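Local coordinates for 3-oxoacyl-[acyl-carrier-protein] synthase 3 (Pseudomonas aeruginosa, PDB 2X3E) that probably catalyses the first condensation of fatty acid synthesis, joining an acetyl group from acetyl-CoA to malonyl-ACP and so starting new acyl chains, at residues S62-S67 and S133-G138; Y117-V122 and V164-G169; R151-L156 and F211-K216; P195-A200 and G205-Y210. The protein carries 1 engineered substitution. One frame throughout, in Å; residues are numbered along the deposited sequence. Where two conformers were deposited one is given.

Contact 1: S62-S67 and S133-G138; sequences SAALAS and SALLVG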
loop_
_atom_site.group_PDB
_atom_site.type_symbol
_atom_site.label_atom_id
_atom_site.label_comp_id
_atom_site.label_asym_id
_atom_site.label_seq_id
_atom_site.Cartn_x
_atom_site.Cartn_y
_atom_site.Cartn_z
ATOM N N SER A 62 8.264 7.510 16.537
ATOM C CA SER A 62 9.277 7.651 17.583
ATOM C C SER A 62 8.642 7.489 18.961
ATOM O O SER A 62 9.188 6.801 19.819
ATOM C CB SER A 62 9.996 9.002 17.503
ATOM O OG SER A 62 10.689 9.157 16.275
ATOM N N ALA A 63 7.487 8.124 19.168
ATOM C CA ALA A 63 6.757 8.012 20.435
ATOM C C ALA A 63 6.277 6.580 20.676
ATOM O O ALA A 63 6.326 6.084 21.805
ATOM C CB ALA A 63 5.567 8.983 20.467
ATOM N N ALA A 64 5.832 5.919 19.612
ATOM C CA ALA A 64 5.366 4.529 19.700
ATOM C C ALA A 64 6.492 3.570 20.094
ATOM O O ALA A 64 6.262 2.635 20.857
ATOM C CB ALA A 64 4.729 4.097 18.388
ATOM N N LEU A 65 7.696 3.806 19.575
ATOM C CA LEU A 65 8.863 2.983 19.907
ATOM C C LEU A 65 9.260 3.149 21.371
ATOM O O LEU A 65 9.617 2.174 22.035
ATOM C CB LEU A 65 10.054 3.338 19.006
ATOM C CG LEU A 65 9.953 2.903 17.547
ATOM C CD1 LEU A 65 11.033 3.586 16.727
ATOM C CD2 LEU A 65 10.043 1.384 17.408
ATOM N N ALA A 66 9.209 4.388 21.861
ATOM C CA ALA A 66 9.454 4.682 23.271
ATOM C C ALA A 66 8.439 3.961 24.148
ATOM O O ALA A 66 8.810 3.348 25.142
ATOM C CB ALA A 66 9.409 6.196 23.528
ATOM N N SER A 67 7.164 4.027 23.766
ATOM C CA SER A 67 6.082 3.325 24.475
ATOM C C SER A 67 6.324 1.807 24.564
ATOM O O SER A 67 6.137 1.202 25.617
ATOM C CB SER A 67 4.745 3.600 23.770
ATOM O OG SER A 67 3.686 2.825 24.308
ATOM N N SER A 133 8.737 -7.951 14.483
ATOM C CA SER A 133 8.183 -6.727 15.055
ATOM C C SER A 133 7.952 -5.709 13.946
ATOM O O SER A 133 8.576 -5.782 12.885
ATOM C CB SER A 133 9.124 -6.147 16.101
ATOM O OG SER A 133 10.386 -5.859 15.523
ATOM N N ALA A 134 7.059 -4.762 14.197
ATOM C CA ALA A 134 6.672 -3.798 13.176
ATOM C C ALA A 134 6.073 -2.545 13.768
ATOM O O ALA A 134 5.424 -2.581 14.817
ATOM C CB ALA A 134 5.671 -4.420 12.223
ATOM N N LEU A 135 6.293 -1.441 13.063
ATOM C CA LEU A 135 5.541 -0.218 13.255
ATOM C C LEU A 135 4.453 -0.141 12.191
ATOM O O LEU A 135 4.717 -0.357 11.000
ATOM C CB LEU A 135 6.457 1.008 13.124
ATOM C CG LEU A 135 7.154 1.485 14.397
ATOM C CD1 LEU A 135 8.372 2.341 14.065
ATOM C CD2 LEU A 135 6.169 2.278 15.276
ATOM N N LEU A 136 3.235 0.164 12.623
ATOM C CA LEU A 136 2.161 0.564 11.720
ATOM C C LEU A 136 1.776 1.992 12.075
ATOM O O LEU A 136 1.435 2.273 13.224
ATOM C CB LEU A 136 0.942 -0.343 11.864
ATOM C CG LEU A 136 -0.311 0.125 11.111
ATOM C CD1 LEU A 136 -0.058 0.111 9.612
ATOM C CD2 LEU A 136 -1.505 -0.757 11.484
ATOM N N VAL A 137 1.845 2.892 11.096
ATOM C CA VAL A 137 1.443 4.278 11.300
ATOM C C VAL A 137 0.250 4.601 10.416
ATOM O O VAL A 137 0.341 4.507 9.191
ATOM C CB VAL A 137 2.570 5.275 10.953
ATOM C CG1 VAL A 137 2.147 6.711 11.308
ATOM C CG2 VAL A 137 3.873 4.901 11.659
ATOM N N GLY A 138 -0.869 4.938 11.047
ATOM C CA GLY A 138 -2.001 5.543 10.353
ATOM C C GLY A 138 -1.773 7.040 10.307
ATOM O O GLY A 138 -1.698 7.680 11.347
#
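L135 reaches out of strand 133-140 and sets its two methyl groups against neighbouring residues of helix 53-68, CD1 against L65 and CD2 against A64. The L65 side is the broader of the two. CD1 of L135 lies 3.9 Å from L65 CD2 and equally far from L65 CG, with L65 CD1 of the same side chain at 4.0 Å from it, so a single methyl is seated against the whole branched end of the other leucine. The two leucine side chains cross at about a right angle. The first torsion of L135 is swung to -89°, which keeps CG beside the backbone N and opens the fork toward the helix. Its other prong, CD2, approaches A64 CB at 3.9 Å. A64 points toward the strand, and with so short a side chain there, A64 CA and L135 CA are 8.0 Å apart.

This is one outer layer of the thiolase fold, a helix laid on the mixed five-stranded sheet. V165 of the adjacent strand 160-169 and L98 also touch L135, while A163 touches A64. On the far face of strand 133-140, A134 and L136 pack on helix 114-127, so the sheet has helices on both faces. Everything that meets here is aliphatic and buried, and the backbone of L135 has its hydrogen bonds with A75 and V77 of strand 75-79. Between these two segments the hold is therefore hydrophobic, with the packing of branched methyls and no directional bond.

Contact 2: Y117-V122 and V164-G169; sequences YGLASV and VVLRAG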
loop_
_atom_site.group_PDB
_atom_site.type_symbol
_atom_site.label_atom_id
_atom_site.label_comp_id
_atom_site.label_asym_id
_atom_site.label_seq_id
_atom_site.Cartn_x
_atom_site.Cartn_y
_atom_site.Cartn_z
ATOM N N TYR A 117 -6.857 -2.290 7.756
ATOM C CA TYR A 117 -6.143 -3.038 6.711
ATOM C C TYR A 117 -4.663 -3.126 7.031
ATOM O O TYR A 117 -4.037 -4.158 6.805
ATOM C CB TYR A 117 -6.321 -2.384 5.331
ATOM C CG TYR A 117 -7.477 -2.941 4.524
ATOM C CD1 TYR A 117 -8.778 -2.470 4.696
ATOM C CD2 TYR A 117 -7.262 -3.937 3.583
ATOM C CE1 TYR A 117 -9.830 -2.993 3.949
ATOM C CE2 TYR A 117 -8.300 -4.463 2.840
ATOM C CZ TYR A 117 -9.579 -3.991 3.021
ATOM O OH TYR A 117 -10.591 -4.522 2.253
ATOM N N GLY A 118 -4.111 -2.023 7.527
ATOM C CA GLY A 118 -2.724 -1.978 7.987
ATOM C C GLY A 118 -2.417 -3.012 9.049
ATOM O O GLY A 118 -1.381 -3.670 8.987
ATOM N N LEU A 119 -3.311 -3.166 10.024
ATOM C CA LEU A 119 -3.136 -4.177 11.080
ATOM C C LEU A 119 -3.184 -5.600 10.523
ATOM O O LEU A 119 -2.409 -6.469 10.938
ATOM C CB LEU A 119 -4.196 -4.009 12.167
ATOM C CG LEU A 119 -4.030 -2.807 13.093
ATOM C CD1 LEU A 119 -5.310 -2.576 13.890
ATOM C CD2 LEU A 119 -2.829 -3.020 14.029
ATOM N N ALA A 120 -4.090 -5.833 9.578
ATOM C CA ALA A 120 -4.169 -7.117 8.885
ATOM C C ALA A 120 -2.855 -7.416 8.160
ATOM O O ALA A 120 -2.328 -8.520 8.251
ATOM C CB ALA A 120 -5.328 -7.112 7.885
ATOM N N SER A 121 -2.344 -6.423 7.436
ATOM C CA SER A 121 -1.140 -6.612 6.619
ATOM C C SER A 121 0.103 -6.812 7.480
ATOM O O SER A 121 0.845 -7.785 7.286
ATOM C CB SER A 121 -0.944 -5.434 5.661
ATOM O OG SER A 121 0.166 -5.665 4.802
ATOM N N VAL A 122 0.327 -5.912 8.434
ATOM C CA VAL A 122 1.494 -6.024 9.308
ATOM C C VAL A 122 1.373 -7.220 10.252
ATOM O O VAL A 122 2.334 -7.973 10.430
ATOM C CB VAL A 122 1.753 -4.739 10.104
ATOM C CG1 VAL A 122 2.891 -4.949 11.068
ATOM C CG2 VAL A 122 2.071 -3.586 9.162
ATOM N N VAL A 164 1.235 2.290 16.159
ATOM C CA VAL A 164 1.370 1.182 17.085
ATOM C C VAL A 164 2.587 0.340 16.725
ATOM O O VAL A 164 3.005 0.286 15.560
ATOM C CB VAL A 164 0.113 0.268 17.106
ATOM C CG1 VAL A 164 -1.061 0.991 17.708
ATOM C CG2 VAL A 164 -0.224 -0.249 15.700
ATOM N N VAL A 165 3.155 -0.293 17.748
ATOM C CA VAL A 165 4.187 -1.310 17.585
ATOM C C VAL A 165 3.525 -2.671 17.795
ATOM O O VAL A 165 2.765 -2.854 18.757
ATOM C CB VAL A 165 5.328 -1.132 18.605
ATOM C CG1 VAL A 165 6.313 -2.308 18.546
ATOM C CG2 VAL A 165 6.049 0.199 18.371
ATOM N N LEU A 166 3.790 -3.596 16.874
ATOM C CA LEU A 166 3.342 -4.982 16.979
ATOM C C LEU A 166 4.562 -5.878 17.128
ATOM O O LEU A 166 5.612 -5.602 16.547
ATOM C CB LEU A 166 2.572 -5.404 15.729
ATOM C CG LEU A 166 1.273 -4.677 15.400
ATOM C CD1 LEU A 166 0.840 -4.997 13.975
ATOM C CD2 LEU A 166 0.181 -5.055 16.387
ATOM N N ARG A 167 4.433 -6.939 17.916
ATOM C CA ARG A 167 5.499 -7.937 18.051
ATOM C C ARG A 167 4.937 -9.341 17.912
ATOM O O ARG A 167 3.753 -9.566 18.141
ATOM C CB ARG A 167 6.198 -7.808 19.411
ATOM C CG ARG A 167 5.317 -8.130 20.618
ATOM C CD ARG A 167 6.151 -8.292 21.884
ATOM N NE ARG A 167 5.334 -8.419 23.090
ATOM C CZ ARG A 167 4.662 -9.509 23.458
ATOM N NH1 ARG A 167 4.665 -10.611 22.710
ATOM N NH2 ARG A 167 3.966 -9.489 24.589
ATOM N N ALA A 168 5.796 -10.286 17.553
ATOM C CA ALA A 168 5.437 -11.693 17.605
ATOM C C ALA A 168 5.095 -12.079 19.043
ATOM O O ALA A 168 5.756 -11.645 19.993
ATOM C CB ALA A 168 6.585 -12.565 17.080
ATOM N N GLY A 169 4.051 -12.885 19.196
ATOM C CA GLY A 169 3.631 -13.353 20.507
ATOM C C GLY A 169 2.711 -14.550 20.409
ATOM O O GLY A 169 2.666 -15.227 19.372
#
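L119 and V122, one turn apart on helix 114-127, lean on L166 of strand 160-169 in the middle of the layered thiolase fold, where this helix is sandwiched between the two mixed sheets. L119 comes first. With CG beside the backbone N (chi1 -73°), its branch reaches the strand so that CD2 touches two of its residues, 4.2 Å from V164 CG2 and 4.2 Å from L166 CD1, its side chain lying across both at about a right angle. F180 of strand 177-184, in the other sheet, touches L119 as well. A120 turns its back on strand 160-169 and packs on F180 and L182. S121 next in line marks the dimer interface, its OG hydrogen-bonded to OG of S121 of the second subunit. V122 then aims directly at the strand, and its CA is 8.0 Å from L166 CA. The axes of the two short segments come within 10.5 Å and run roughly parallel, 29° apart, and V164 and L166, two residues apart, both face the helix. The tightest touch is at V122: its CG1, anti to the backbone N at 175°, presses on L166 CD1 at 3.6 Å.

Contact 3: R151-L156 and F211-K216; sequences RSTRAL and FRMDGK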
loop_
_atom_site.group_PDB
_atom_site.type_symbol
_atom_site.label_atom_id
_atom_site.label_comp_id
_atom_site.label_asym_id
_atom_site.label_seq_id
_atom_site.Cartn_x
_atom_site.Cartn_y
_atom_site.Cartn_z
ATOM N N ARG A 151 -16.921 24.484 2.684
ATOM C CA ARG A 151 -17.119 24.544 4.130
ATOM C C ARG A 151 -17.411 23.182 4.770
ATOM O O ARG A 151 -17.014 22.953 5.906
ATOM C CB ARG A 151 -18.209 25.555 4.494
ATOM C CG ARG A 151 -19.619 25.156 4.127
ATOM C CD ARG A 151 -20.589 26.273 4.485
ATOM N NE ARG A 151 -21.967 25.960 4.105
ATOM C CZ ARG A 151 -22.672 26.567 3.147
ATOM N NH1 ARG A 151 -22.156 27.556 2.419
ATOM N NH2 ARG A 151 -23.921 26.179 2.915
ATOM N N SER A 152 -18.089 22.290 4.046
ATOM C CA SER A 152 -18.453 20.968 4.587
ATOM C C SER A 152 -17.244 20.088 4.899
ATOM O O SER A 152 -17.155 19.520 5.993
ATOM C CB SER A 152 -19.385 20.216 3.629
ATOM O OG SER A 152 -20.624 20.882 3.507
ATOM N N THR A 153 -16.327 19.951 3.945
ATOM C CA THR A 153 -15.142 19.118 4.160
ATOM C C THR A 153 -14.129 19.784 5.089
ATOM O O THR A 153 -13.518 19.115 5.920
ATOM C CB THR A 153 -14.433 18.712 2.842
ATOM O OG1 THR A 153 -14.120 19.879 2.074
ATOM C CG2 THR A 153 -15.311 17.771 2.026
ATOM N N ARG A 154 -13.946 21.094 4.953
ATOM C CA ARG A 154 -13.027 21.818 5.834
ATOM C C ARG A 154 -13.499 21.839 7.292
ATOM O O ARG A 154 -12.679 21.877 8.208
ATOM C CB ARG A 154 -12.781 23.233 5.316
ATOM C CG ARG A 154 -11.996 23.243 4.011
ATOM C CD ARG A 154 -11.515 24.622 3.662
ATOM N NE ARG A 154 -10.571 25.115 4.661
ATOM C CZ ARG A 154 -10.258 26.395 4.842
ATOM N NH1 ARG A 154 -10.806 27.346 4.092
ATOM N NH2 ARG A 154 -9.392 26.726 5.790
ATOM N N ALA A 155 -14.815 21.793 7.501
ATOM C CA ALA A 155 -15.375 21.692 8.852
ATOM C C ALA A 155 -15.112 20.322 9.493
ATOM O O ALA A 155 -15.033 20.217 10.716
ATOM C CB ALA A 155 -16.873 21.987 8.830
ATOM N N LEU A 156 -14.963 19.284 8.674
ATOM C CA LEU A 156 -14.890 17.906 9.164
ATOM C C LEU A 156 -13.457 17.391 9.323
ATOM O O LEU A 156 -13.120 16.776 10.341
ATOM C CB LEU A 156 -15.662 16.983 8.209
ATOM C CG LEU A 156 -15.713 15.481 8.507
ATOM C CD1 LEU A 156 -16.329 15.228 9.871
ATOM C CD2 LEU A 156 -16.503 14.760 7.412
ATOM N N PHE A 211 -10.454 16.747 -2.709
ATOM C CA PHE A 211 -11.292 15.691 -2.159
ATOM C C PHE A 211 -12.762 16.088 -2.278
ATOM O O PHE A 211 -13.129 17.234 -1.987
ATOM C CB PHE A 211 -10.953 15.433 -0.694
ATOM C CG PHE A 211 -11.869 14.437 -0.029
ATOM C CD1 PHE A 211 -12.872 14.862 0.829
ATOM C CD2 PHE A 211 -11.738 13.077 -0.282
ATOM C CE1 PHE A 211 -13.718 13.948 1.437
ATOM C CE2 PHE A 211 -12.577 12.162 0.319
ATOM C CZ PHE A 211 -13.574 12.596 1.176
ATOM N N ARG A 212 -13.589 15.145 -2.723
ATOM C CA ARG A 212 -15.034 15.329 -2.731
ATOM C C ARG A 212 -15.727 14.130 -2.107
ATOM O O ARG A 212 -15.235 12.997 -2.188
ATOM C CB ARG A 212 -15.563 15.580 -4.149
ATOM C CG ARG A 212 -15.386 14.441 -5.141
ATOM C CD ARG A 212 -16.303 14.648 -6.347
ATOM N NE ARG A 212 -15.912 13.844 -7.506
ATOM C CZ ARG A 212 -16.160 12.544 -7.663
ATOM N NH1 ARG A 212 -16.804 11.843 -6.733
ATOM N NH2 ARG A 212 -15.756 11.932 -8.775
ATOM N N MET A 213 -16.866 14.389 -1.473
ATOM C CA MET A 213 -17.679 13.324 -0.911
ATOM C C MET A 213 -19.165 13.623 -1.033
ATOM O O MET A 213 -19.592 14.774 -0.909
ATOM C CB MET A 213 -17.320 13.082 0.556
ATOM C CG MET A 213 -17.623 14.238 1.496
ATOM S SD MET A 213 -17.079 13.903 3.184
ATOM C CE MET A 213 -17.840 12.311 3.495
ATOM N N ASP A 214 -19.931 12.564 -1.278
ATOM C CA ASP A 214 -21.384 12.599 -1.241
ATOM C C ASP A 214 -21.810 12.360 0.210
ATOM O O ASP A 214 -22.035 11.224 0.619
ATOM C CB ASP A 214 -21.942 11.516 -2.177
ATOM C CG ASP A 214 -23.442 11.619 -2.381
ATOM O OD1 ASP A 214 -24.166 12.035 -1.449
ATOM O OD2 ASP A 214 -23.900 11.260 -3.484
ATOM N N GLY A 215 -21.907 13.442 0.978
ATOM C CA GLY A 215 -22.149 13.370 2.419
ATOM C C GLY A 215 -23.373 12.569 2.826
ATOM O O GLY A 215 -23.289 11.690 3.690
ATOM N N LYS A 216 -24.514 12.875 2.209
ATOM C CA LYS A 216 -25.763 12.167 2.498
ATOM C C LYS A 216 -25.618 10.668 2.244
ATOM O O LYS A 216 -25.911 9.854 3.123
ATOM C CB LYS A 216 -26.911 12.733 1.659
ATOM C CG LYS A 216 -28.283 12.159 2.023
ATOM C CD LYS A 216 -29.423 13.080 1.599
ATOM C CE LYS A 216 -30.731 12.706 2.288
ATOM N NZ LYS A 216 -31.741 13.801 2.198
HETATM O O HOH W 1 -12.676 19.346 -0.282
#
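This is a buried, mainly apolar contact with one water bridge, in which T153 and L156 of the short helix 151-156 face F211 and M213 beside the predicted active site of this thiolase-fold enzyme. F211 and M213 lead into and along strand 212-213, which pairs antiparallel with 192-195, just before helix 215-237 begins. T153 does most of the work. Its methyl CG2 meets the rim of the F211 ring close to the ring plane, 4.0 Å from CD1 of F211, and touches M213 CG at 4.3 Å further along the strand. The ring also meets F142 edge-to-face and F157. One turn further on, L156 CD2 lies 4.4 Å from M213 SD; the backbones of L156 and N280, a predicted active-site residue, are hydrogen-bonded. The polar branch of T153 has two partners: with chi1 at 55°, OG1 sits between the backbone N and the carbonyl carbon, hydrogen-bonded to OD1 of D150 ahead of the helix. That same oxygen also accepts from a water, 2.8 Å from T153 OG1, which gives its second hydrogen to F211 O, again at 2.8 Å.

Contact 4: P195-A200 and G205-Y210; sequences PAVSRA and GQASNY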
loop_
_atom_site.group_PDB
_atom_site.type_symbol
_atom_site.label_atom_id
_atom_site.label_comp_id
_atom_site.label_asym_id
_atom_site.label_seq_id
_atom_site.Cartn_x
_atom_site.Cartn_y
_atom_site.Cartn_z
ATOM N N PRO A 195 -9.224 12.930 -6.810
ATOM C CA PRO A 195 -8.688 12.496 -8.104
ATOM C C PRO A 195 -7.168 12.587 -8.195
ATOM O O PRO A 195 -6.541 13.340 -7.440
ATOM C CB PRO A 195 -9.333 13.454 -9.107
ATOM C CG PRO A 195 -10.496 14.065 -8.402
ATOM C CD PRO A 195 -10.198 14.029 -6.940
ATOM N N ALA A 196 -6.588 11.806 -9.104
ATOM C CA ALA A 196 -5.173 11.932 -9.430
ATOM C C ALA A 196 -4.960 13.199 -10.246
ATOM O O ALA A 196 -5.873 13.674 -10.918
ATOM C CB ALA A 196 -4.696 10.724 -10.215
ATOM N N VAL A 197 -3.748 13.738 -10.180
ATOM C CA VAL A 197 -3.366 14.899 -10.981
ATOM C C VAL A 197 -3.371 14.542 -12.473
ATOM O O VAL A 197 -2.933 13.458 -12.854
ATOM C CB VAL A 197 -1.963 15.423 -10.569
ATOM C CG1 VAL A 197 -0.883 14.377 -10.849
ATOM C CG2 VAL A 197 -1.639 16.710 -11.293
ATOM N N SER A 198 -3.888 15.443 -13.304
ATOM C CA SER A 198 -3.839 15.273 -14.760
ATOM C C SER A 198 -2.447 15.611 -15.277
ATOM O O SER A 198 -1.681 16.298 -14.604
ATOM C CB SER A 198 -4.863 16.172 -15.449
ATOM O OG SER A 198 -4.865 15.946 -16.850
ATOM N N ARG A 199 -2.129 15.134 -16.477
ATOM C CA ARG A 199 -0.825 15.390 -17.087
ATOM C C ARG A 199 -0.619 16.884 -17.327
ATOM O O ARG A 199 0.495 17.391 -17.187
ATOM C CB ARG A 199 -0.672 14.599 -18.394
ATOM C CG ARG A 199 -0.689 13.082 -18.182
ATOM C CD ARG A 199 -0.492 12.308 -19.474
ATOM N NE ARG A 199 -1.652 12.412 -20.363
ATOM C CZ ARG A 199 -2.772 11.694 -20.259
ATOM N NH1 ARG A 199 -2.929 10.792 -19.293
ATOM N NH2 ARG A 199 -3.752 11.884 -21.134
ATOM N N ALA A 200 -1.698 17.581 -17.680
ATOM C CA ALA A 200 -1.674 19.038 -17.822
ATOM C C ALA A 200 -1.325 19.732 -16.500
ATOM O O ALA A 200 -0.535 20.674 -16.481
ATOM C CB ALA A 200 -3.015 19.543 -18.351
ATOM N N GLY A 205 2.639 22.440 -12.872
ATOM C CA GLY A 205 3.114 22.506 -11.494
ATOM C C GLY A 205 2.030 23.003 -10.552
ATOM O O GLY A 205 2.321 23.444 -9.439
ATOM N N GLN A 206 0.780 22.928 -11.009
ATOM C CA GLN A 206 -0.377 23.326 -10.218
ATOM C C GLN A 206 -1.493 22.324 -10.455
ATOM O O GLN A 206 -1.849 22.041 -11.605
ATOM C CB GLN A 206 -0.852 24.726 -10.615
ATOM C CG GLN A 206 -1.658 25.453 -9.534
ATOM C CD GLN A 206 -3.035 24.853 -9.259
ATOM O OE1 GLN A 206 -3.436 24.712 -8.105
ATOM N NE2 GLN A 206 -3.767 24.510 -10.317
ATOM N N ALA A 207 -2.046 21.801 -9.366
ATOM C CA ALA A 207 -3.177 20.885 -9.438
ATOM C C ALA A 207 -4.369 21.453 -8.673
ATOM O O ALA A 207 -4.198 22.199 -7.710
ATOM C CB ALA A 207 -2.784 19.525 -8.883
ATOM N N SER A 208 -5.574 21.108 -9.125
ATOM C CA SER A 208 -6.810 21.440 -8.415
ATOM C C SER A 208 -7.592 20.154 -8.126
ATOM O O SER A 208 -8.826 20.135 -8.186
ATOM C CB SER A 208 -7.660 22.409 -9.243
ATOM O OG SER A 208 -6.920 23.569 -9.585
ATOM N N ASN A 209 -6.865 19.081 -7.805
ATOM C CA ASN A 209 -7.480 17.785 -7.518
ATOM C C ASN A 209 -7.903 17.702 -6.047
ATOM O O ASN A 209 -7.125 17.287 -5.179
ATOM C CB ASN A 209 -6.556 16.621 -7.923
ATOM C CG ASN A 209 -5.207 16.638 -7.205
ATOM O OD1 ASN A 209 -4.545 17.673 -7.119
ATOM N ND2 ASN A 209 -4.788 15.476 -6.708
ATOM N N TYR A 210 -9.133 18.133 -5.777
ATOM C CA TYR A 210 -9.634 18.249 -4.412
ATOM C C TYR A 210 -10.471 17.045 -4.004
ATOM O O TYR A 210 -11.141 16.422 -4.834
ATOM C CB TYR A 210 -10.493 19.508 -4.249
ATOM C CG TYR A 210 -9.782 20.824 -4.507
ATOM C CD1 TYR A 210 -10.375 21.811 -5.287
ATOM C CD2 TYR A 210 -8.524 21.086 -3.962
ATOM C CE1 TYR A 210 -9.738 23.027 -5.526
ATOM C CE2 TYR A 210 -7.878 22.299 -4.195
ATOM C CZ TYR A 210 -8.493 23.264 -4.980
ATOM O OH TYR A 210 -7.868 24.468 -5.218
#
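N209 and P195 supply the one direct hydrogen bond between 195-200 and 205-210. ND2 of N209 donates to P195 O over 2.9 Å, nearly straight at 164°. The acceptor lies close to the plane of the N209 amide, whereas the donor sits 19° off the plane of the P195 carbonyl. A first torsion of 59° folds CG of N209 between its own backbone N and carbonyl carbon, and CB too rests near the proline oxygen, 3.3 Å from N209 CB to P195 O. N209 is also the centre of an inverse gamma turn, and its side chain points toward 195-200.

Van der Waals contact flanks this bond. On one side P195 CD sits 3.3 Å from Y210 O. On the other, V197 CG2, the methyl anti to its backbone N, meets A207 CB at 3.9 Å.

Further polar ties come from E201, whose carboxylate links both arms: OE1 accepts from the backbone N of S198, and OE2 from that of S208. S198 is the N-cap of helix 199-204, so the first of these is the N3-to-N-cap half of a capping box.

The whole forms a hairpin-like excursion. The chain leaves strand 192-195, makes helix 199-204, turns out of it at G205 with positive phi, and returns to strand 212-213. The second subunit borders much of it: P195 pairs antiparallel with a strand of that chain, and NH2 of R199 of the second subunit hydrogen-bonds to N209 O, so this excursion is built into the dimer interface.

How the contacts relate
Contacts 1 and 2 form one block, their centres 10 Å apart: strands 133-140 and 160-169 are neighbours in the five-stranded sheet, with A134 O 2.8 Å from L166 N, and the two contacts clothe its opposite faces. Contact 3 lies about 31 Å from either, between centres, on the other side of the chain's centre. Contact 4 is nested in the loop that contact 3 closes; the centres of contacts 3 and 4 are 19 Å apart, although Y210 runs directly into F211. The predicted active site lies nearest contact 3: the L156 side chain is about 4 Å from that of N280 and about 8 Å from that of H250, and L119's about 11 Å from H250's. Contacts 2 and 4 both touch the second subunit.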